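Local coordinates for protein CopC (Methylosinus trichosporium OB3b, PDB 5ICU) that binds copper(II) and probably takes part in periplasmic copper homeostasis, at residues Val30-Ser38 against Val47-Ala55; Leu68-Phe77 against Gly89-Pro97. All coordinates share one frame; numbering follows the deposited sequence.

Contact 1 of 2, residues Val30-Ser38 against Val47-Ala55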
# COMPACT_ATOMS: atom_id res chain seq x y z
N VAL A 30 -9.10 5.50 9.93
CA VAL A 30 -8.08 6.43 9.46
C VAL A 30 -8.76 7.48 8.60
O VAL A 30 -9.83 7.27 8.07
CB VAL A 30 -6.98 5.70 8.66
CG1 VAL A 30 -6.18 4.77 9.56
CG2 VAL A 30 -7.52 4.93 7.48
N GLU A 31 -8.09 8.63 8.47
CA GLU A 31 -8.63 9.77 7.75
C GLU A 31 -8.02 9.79 6.37
O GLU A 31 -6.86 10.16 6.23
CB GLU A 31 -8.23 11.02 8.51
CG GLU A 31 -8.86 11.23 9.86
CD GLU A 31 -8.82 12.74 10.28
OE1 GLU A 31 -8.39 13.64 9.50
OE2 GLU A 31 -9.24 13.09 11.41
N PRO A 32 -8.74 9.41 5.31
CA PRO A 32 -8.11 9.32 4.01
C PRO A 32 -7.44 10.61 3.50
O PRO A 32 -6.37 10.56 2.87
CB PRO A 32 -9.22 8.84 3.05
CG PRO A 32 -10.38 8.63 3.86
CD PRO A 32 -10.13 8.92 5.27
N ALA A 33 -8.05 11.77 3.76
CA ALA A 33 -7.50 13.03 3.24
C ALA A 33 -6.22 13.41 3.94
O ALA A 33 -5.47 14.27 3.43
CB ALA A 33 -8.51 14.13 3.39
N TYR A 34 -5.93 12.80 5.09
CA TYR A 34 -4.68 13.05 5.83
C TYR A 34 -3.90 11.76 5.99
O TYR A 34 -3.13 11.60 6.93
CB TYR A 34 -4.98 13.67 7.20
CG TYR A 34 -5.53 15.05 7.10
CD1 TYR A 34 -4.66 16.14 6.98
CD2 TYR A 34 -6.89 15.30 7.03
CE1 TYR A 34 -5.15 17.42 6.89
CE2 TYR A 34 -7.38 16.58 6.89
CZ TYR A 34 -6.50 17.65 6.84
OH TYR A 34 -6.97 18.95 6.76
N SER A 35 -3.99 10.88 5.00
CA SER A 35 -3.21 9.62 5.00
C SER A 35 -2.45 9.50 3.69
O SER A 35 -2.92 9.95 2.65
CB SER A 35 -4.15 8.44 5.23
OG SER A 35 -4.69 8.52 6.55
N SER A 36 -1.33 8.81 3.73
CA SER A 36 -0.43 8.69 2.60
C SER A 36 0.02 7.24 2.47
O SER A 36 0.38 6.60 3.47
CB SER A 36 0.79 9.57 2.79
OG SER A 36 1.70 9.45 1.72
N ILE A 37 -0.00 6.72 1.24
CA ILE A 37 0.57 5.43 0.89
C ILE A 37 1.49 5.74 -0.29
O ILE A 37 1.10 6.44 -1.22
CB ILE A 37 -0.49 4.39 0.47
CG1 ILE A 37 -1.61 4.30 1.49
CG2 ILE A 37 0.18 3.04 0.25
CD1 ILE A 37 -2.81 3.51 1.03
N SER A 38 2.67 5.12 -0.25
CA SER A 38 3.63 5.26 -1.34
C SER A 38 4.15 3.90 -1.76
O SER A 38 4.32 3.01 -0.93
CB SER A 38 4.86 6.07 -0.92
OG SER A 38 4.50 7.37 -0.51
N VAL A 47 7.45 5.61 -6.90
CA VAL A 47 6.65 5.22 -8.09
C VAL A 47 5.33 5.99 -8.10
O VAL A 47 4.94 6.56 -9.13
CB VAL A 47 6.40 3.71 -8.09
CG1 VAL A 47 5.52 3.31 -9.28
CG2 VAL A 47 7.74 2.95 -8.19
N VAL A 48 4.63 5.98 -6.96
CA VAL A 48 3.33 6.64 -6.84
C VAL A 48 3.05 6.88 -5.38
O VAL A 48 3.53 6.12 -4.54
CB VAL A 48 2.19 5.78 -7.50
CG1 VAL A 48 2.02 4.44 -6.85
CG2 VAL A 48 0.88 6.57 -7.53
N GLU A 49 2.33 7.94 -5.10
CA GLU A 49 1.84 8.25 -3.75
C GLU A 49 0.37 8.60 -3.83
O GLU A 49 -0.07 9.21 -4.80
CB GLU A 49 2.62 9.43 -3.13
CG GLU A 49 2.27 9.73 -1.68
CD GLU A 49 1.00 10.54 -1.45
OE1 GLU A 49 0.51 11.26 -2.36
OE2 GLU A 49 0.41 10.44 -0.35
N GLY A 50 -0.38 8.24 -2.81
CA GLY A 50 -1.75 8.72 -2.67
C GLY A 50 -2.52 7.94 -1.64
O GLY A 50 -1.90 7.23 -0.83
N ALA A 51 -3.84 8.07 -1.60
CA ALA A 51 -4.71 7.32 -0.70
C ALA A 51 -6.14 7.67 -0.99
O ALA A 51 -6.48 8.84 -1.18
CB ALA A 51 -4.39 7.63 0.77
N LYS A 52 -6.99 6.65 -1.05
CA LYS A 52 -8.43 6.94 -1.11
C LYS A 52 -9.16 6.02 -0.17
O LYS A 52 -8.63 5.00 0.26
CB LYS A 52 -8.98 6.93 -2.53
CG LYS A 52 -8.91 5.67 -3.24
CD LYS A 52 -9.67 5.75 -4.58
CE LYS A 52 -8.94 6.57 -5.64
NZ LYS A 52 -9.84 6.82 -6.83
N GLY A 53 -10.33 6.48 0.23
CA GLY A 53 -11.21 5.67 1.08
C GLY A 53 -12.65 5.95 0.81
O GLY A 53 -13.00 6.83 0.04
N GLN A 54 -13.50 5.21 1.49
CA GLN A 54 -14.96 5.34 1.41
C GLN A 54 -15.45 5.54 2.82
O GLN A 54 -14.99 4.86 3.75
CB GLN A 54 -15.59 4.05 0.82
CG GLN A 54 -15.09 3.61 -0.54
CD GLN A 54 -15.88 2.45 -1.12
OE1 GLN A 54 -16.75 1.86 -0.45
NE2 GLN A 54 -15.60 2.12 -2.39
N ALA A 55 -16.40 6.47 3.01
CA ALA A 55 -16.84 6.83 4.35
C ALA A 55 -17.44 5.69 5.19
O ALA A 55 -17.31 5.67 6.42
CB ALA A 55 -17.87 7.95 4.24
O HOH W 1 -1.65 11.89 0.77

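Contact 2 of 2, residues Leu68-Phe77 against Gly89-Pro97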
# COMPACT_ATOMS: atom_id res chain seq x y z
N LEU A 68 3.37 -2.01 -12.77
CA LEU A 68 4.65 -2.25 -12.13
C LEU A 68 5.47 -3.30 -12.86
O LEU A 68 5.02 -4.43 -13.02
CB LEU A 68 4.45 -2.70 -10.69
CG LEU A 68 3.68 -1.76 -9.74
CD1 LEU A 68 3.71 -2.34 -8.36
CD2 LEU A 68 4.23 -0.36 -9.74
N ALA A 69 6.70 -2.93 -13.20
CA ALA A 69 7.67 -3.84 -13.74
C ALA A 69 7.97 -4.97 -12.78
O ALA A 69 7.85 -4.81 -11.56
CB ALA A 69 8.94 -3.08 -14.08
N VAL A 70 8.35 -6.11 -13.28
CA VAL A 70 8.80 -7.22 -12.49
C VAL A 70 9.94 -6.74 -11.57
O VAL A 70 10.84 -6.01 -12.01
CB VAL A 70 9.24 -8.39 -13.43
CG1 VAL A 70 10.03 -9.42 -12.69
CG2 VAL A 70 8.04 -9.00 -14.12
N GLY A 71 9.87 -7.17 -10.32
CA GLY A 71 10.85 -6.86 -9.31
C GLY A 71 10.20 -6.60 -7.96
O GLY A 71 9.01 -6.84 -7.74
N SER A 72 11.04 -6.14 -7.03
CA SER A 72 10.59 -5.93 -5.66
C SER A 72 10.25 -4.45 -5.41
O SER A 72 10.81 -3.54 -6.04
CB SER A 72 11.64 -6.39 -4.68
OG SER A 72 12.72 -5.49 -4.63
N TYR A 73 9.28 -4.27 -4.52
CA TYR A 73 8.74 -2.96 -4.14
C TYR A 73 8.54 -2.88 -2.65
O TYR A 73 8.36 -3.88 -1.98
CB TYR A 73 7.39 -2.71 -4.85
CG TYR A 73 7.52 -2.63 -6.35
CD1 TYR A 73 7.47 -3.79 -7.12
CD2 TYR A 73 7.75 -1.44 -6.99
CE1 TYR A 73 7.66 -3.74 -8.48
CE2 TYR A 73 7.96 -1.38 -8.35
CZ TYR A 73 7.90 -2.54 -9.09
OH TYR A 73 8.11 -2.46 -10.47
N VAL A 74 8.53 -1.66 -2.15
CA VAL A 74 8.13 -1.39 -0.78
C VAL A 74 6.94 -0.49 -0.80
O VAL A 74 6.92 0.53 -1.49
CB VAL A 74 9.31 -0.81 0.04
CG1 VAL A 74 8.84 -0.14 1.32
CG2 VAL A 74 10.29 -1.94 0.37
N VAL A 75 5.94 -0.88 -0.01
CA VAL A 75 4.81 -0.06 0.30
C VAL A 75 5.12 0.59 1.61
O VAL A 75 5.38 -0.12 2.58
CB VAL A 75 3.53 -0.92 0.44
CG1 VAL A 75 2.39 -0.03 0.93
CG2 VAL A 75 3.18 -1.61 -0.87
N LYS A 76 5.06 1.92 1.66
CA LYS A 76 5.12 2.61 2.94
C LYS A 76 3.86 3.39 3.14
O LYS A 76 3.20 3.77 2.19
CB LYS A 76 6.37 3.48 3.08
CG LYS A 76 6.48 4.67 2.16
CD LYS A 76 7.76 5.48 2.40
CE LYS A 76 7.76 6.81 1.65
NZ LYS A 76 9.02 7.59 1.88
N PHE A 77 3.53 3.65 4.39
CA PHE A 77 2.28 4.35 4.71
C PHE A 77 2.46 5.20 5.94
O PHE A 77 3.19 4.85 6.83
CB PHE A 77 1.08 3.42 4.81
CG PHE A 77 1.24 2.32 5.80
CD1 PHE A 77 1.79 1.11 5.40
CD2 PHE A 77 0.88 2.45 7.15
CE1 PHE A 77 2.00 0.08 6.28
CE2 PHE A 77 1.07 1.40 8.04
CZ PHE A 77 1.66 0.24 7.61
N GLY A 89 4.20 2.79 8.73
CA GLY A 89 4.71 1.42 8.57
C GLY A 89 5.12 1.24 7.12
O GLY A 89 5.08 2.14 6.30
N LYS A 90 5.54 0.02 6.81
CA LYS A 90 6.15 -0.31 5.53
C LYS A 90 6.34 -1.81 5.40
O LYS A 90 6.55 -2.48 6.39
CB LYS A 90 7.46 0.44 5.29
CG LYS A 90 8.61 0.11 6.24
CD LYS A 90 8.44 0.73 7.62
CE LYS A 90 9.67 0.64 8.46
NZ LYS A 90 9.42 1.16 9.83
N TYR A 91 6.25 -2.29 4.17
CA TYR A 91 6.54 -3.70 3.90
C TYR A 91 6.92 -3.90 2.45
O TYR A 91 6.67 -3.03 1.64
CB TYR A 91 5.35 -4.59 4.27
CG TYR A 91 4.09 -4.33 3.42
CD1 TYR A 91 3.89 -4.99 2.20
CD2 TYR A 91 3.08 -3.45 3.83
CE1 TYR A 91 2.76 -4.74 1.43
CE2 TYR A 91 1.97 -3.22 3.07
CZ TYR A 91 1.79 -3.87 1.87
OH TYR A 91 0.66 -3.66 1.12
N GLU A 92 7.52 -5.04 2.14
CA GLU A 92 7.98 -5.35 0.80
C GLU A 92 7.06 -6.36 0.14
O GLU A 92 6.45 -7.18 0.82
CB GLU A 92 9.41 -5.88 0.88
CG GLU A 92 10.10 -6.19 -0.44
CD GLU A 92 10.02 -7.64 -0.91
OE1 GLU A 92 9.73 -8.57 -0.12
OE2 GLU A 92 10.26 -7.86 -2.10
N PHE A 93 6.98 -6.29 -1.18
CA PHE A 93 6.36 -7.39 -1.97
C PHE A 93 7.08 -7.46 -3.30
O PHE A 93 7.77 -6.54 -3.67
CB PHE A 93 4.86 -7.24 -2.14
CG PHE A 93 4.45 -6.17 -3.10
CD1 PHE A 93 4.32 -4.88 -2.70
CD2 PHE A 93 4.19 -6.48 -4.45
CE1 PHE A 93 3.93 -3.89 -3.58
CE2 PHE A 93 3.82 -5.50 -5.33
CZ PHE A 93 3.68 -4.20 -4.92
N THR A 94 6.91 -8.59 -3.99
CA THR A 94 7.58 -8.82 -5.27
C THR A 94 6.57 -9.14 -6.35
O THR A 94 5.64 -9.91 -6.13
CB THR A 94 8.59 -9.96 -5.15
OG1 THR A 94 9.59 -9.63 -4.17
CG2 THR A 94 9.28 -10.18 -6.49
N VAL A 95 6.76 -8.48 -7.50
CA VAL A 95 6.03 -8.80 -8.74
C VAL A 95 6.90 -9.78 -9.49
O VAL A 95 7.98 -9.45 -9.93
CB VAL A 95 5.77 -7.54 -9.58
CG1 VAL A 95 5.04 -7.89 -10.87
CG2 VAL A 95 4.95 -6.53 -8.77
N ASP A 96 6.41 -11.01 -9.58
CA ASP A 96 7.07 -12.05 -10.38
C ASP A 96 6.70 -11.94 -11.87
O ASP A 96 5.64 -11.46 -12.20
CB ASP A 96 6.60 -13.44 -9.93
CG ASP A 96 7.04 -13.86 -8.55
OD1 ASP A 96 8.02 -13.31 -8.05
OD2 ASP A 96 6.40 -14.80 -8.02
N PRO A 97 7.56 -12.45 -12.76
CA PRO A 97 7.17 -12.60 -14.16
C PRO A 97 6.14 -13.73 -14.31
O PRO A 97 6.15 -14.71 -13.58
CB PRO A 97 8.49 -12.96 -14.86
CG PRO A 97 9.29 -13.60 -13.79
CD PRO A 97 8.90 -12.97 -12.50

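Contact 1 of 2, residues Val30-Ser38 against Val47-Ala55
The open end of a beta hairpin, where strands 36-40 and 46-50 begin to part, brings Ile37 and Gly50 together as an antiparallel hydrogen-bonded pair. Gly50 N gives its hydrogen to Ile37 O at 2.8 Å, nearly straight at 163°, and Ile37 N answers to Gly50 O at 2.9 Å with a more bent bond. Next to it, Ser38 and Glu49 form a non-hydrogen-bonded pair whose side chains share one face of the sheet.

On that face the carboxylate of Glu49 reaches diagonally past Ser38 to Ser36. Glu49 CG stands opposite the backbone N (chi1 -174°) and the chain then turns at chi2 (-80°), laying CG beside Ser38 OG and carrying OE2 on to Ser36. Ser36 OG donates to Glu49 OE2 at 2.6 Å, meeting the lone pair of that oxygen that points away from OE1 (the anti one). A water molecule also donates to Glu49 OE2, at 2.8 Å. Its other hydrogen bond goes to Ser35 O, at 3.0 Å. Two donors on one carboxylate oxygen should limit its rotation, and the water links it to the backbone at Ser35 O.

Strand 46-50 is an outer strand of the mixed sheet in this cupredoxin-like fold, and nearer the turn it carries a classic beta bulge, with Val47 and Val48 both facing Ile39. Past Gly50 the pairing gives way to looser packing. Ala51 CB presses on Ser35 O at 3.3 Å. The flank of the proline ring leans on the other segment, Pro32 CB lying 3.8 Å from Gly53 N. The turn that carries Pro32 is held from within. Ser35 OG donates to Glu31 O at 2.7 Å from above the carbonyl plane, while Tyr34 N reaches that oxygen from the opposite face; Leu80 N is a further partner of Ser35 OG.

Contact 2 of 2, residues Leu68-Phe77 against Gly89-Pro97
Val75 O accepts a hydrogen bond from Tyr91 N at 2.8 Å and is also approached by the weaker C-H donor Lys90 CA, 3.1 Å from Val75 O. Along this antiparallel hairpin, hydrogen-bonded pairs (Gly71 with Val95, Tyr73 with Phe93, Val75 with Tyr91, Phe77 with Gly89) alternate with non-hydrogen-bonded ones and give eight backbone bonds.

One face of the sheet is largely apolar. Here Val75 CB lies over the face of the Tyr91 ring, 3.9 Å from its centroid, while Val75 CG2 meets the edge of Phe93 at CE1 (3.6 Å). Phe77 has CG between its backbone N and carbonyl carbon (chi1 57°), which lays its ring across the strand gap onto Gly89, whose CA is 3.8 Å from the ring centroid. Tyr73 CB covers a face of Phe93, and Leu68 CD1 touches that ring at its edge. The phenol end is satisfied locally, Tyr73 OH donating to Ala69 O at 2.6 Å. On the other face, Thr94 OG1 donates to Glu92 OE2 at 2.8 Å, beside Ser72 CB.

The eight backbone bonds thus set the register, while rings and aliphatic groups pack the buried face.

In the fold
Contact 1 closes before contact 2 opens along the chain: they are two hairpins in series, separated by strand 60-64 of the three-stranded sheet, their centres about 17 Å apart on opposite sides of the chain's centre. Both belong to one mixed sheet, in which strand 36-40 neighbours strand 71-80: Ser38 N probably hydrogen-bonds to Lys76 O at 2.8 Å, and Ile37 CG2 packs on Val75 CG1 at 3.8 Å. Strand 46-50 lies at one edge; next to strand 86-95 the short strand 14-15 forms the other, parallel to it. The hairpins therefore build one continuous wall of the CopC domain, and its inner strand 71-80 leads into the connection that carries two of the copper ligands.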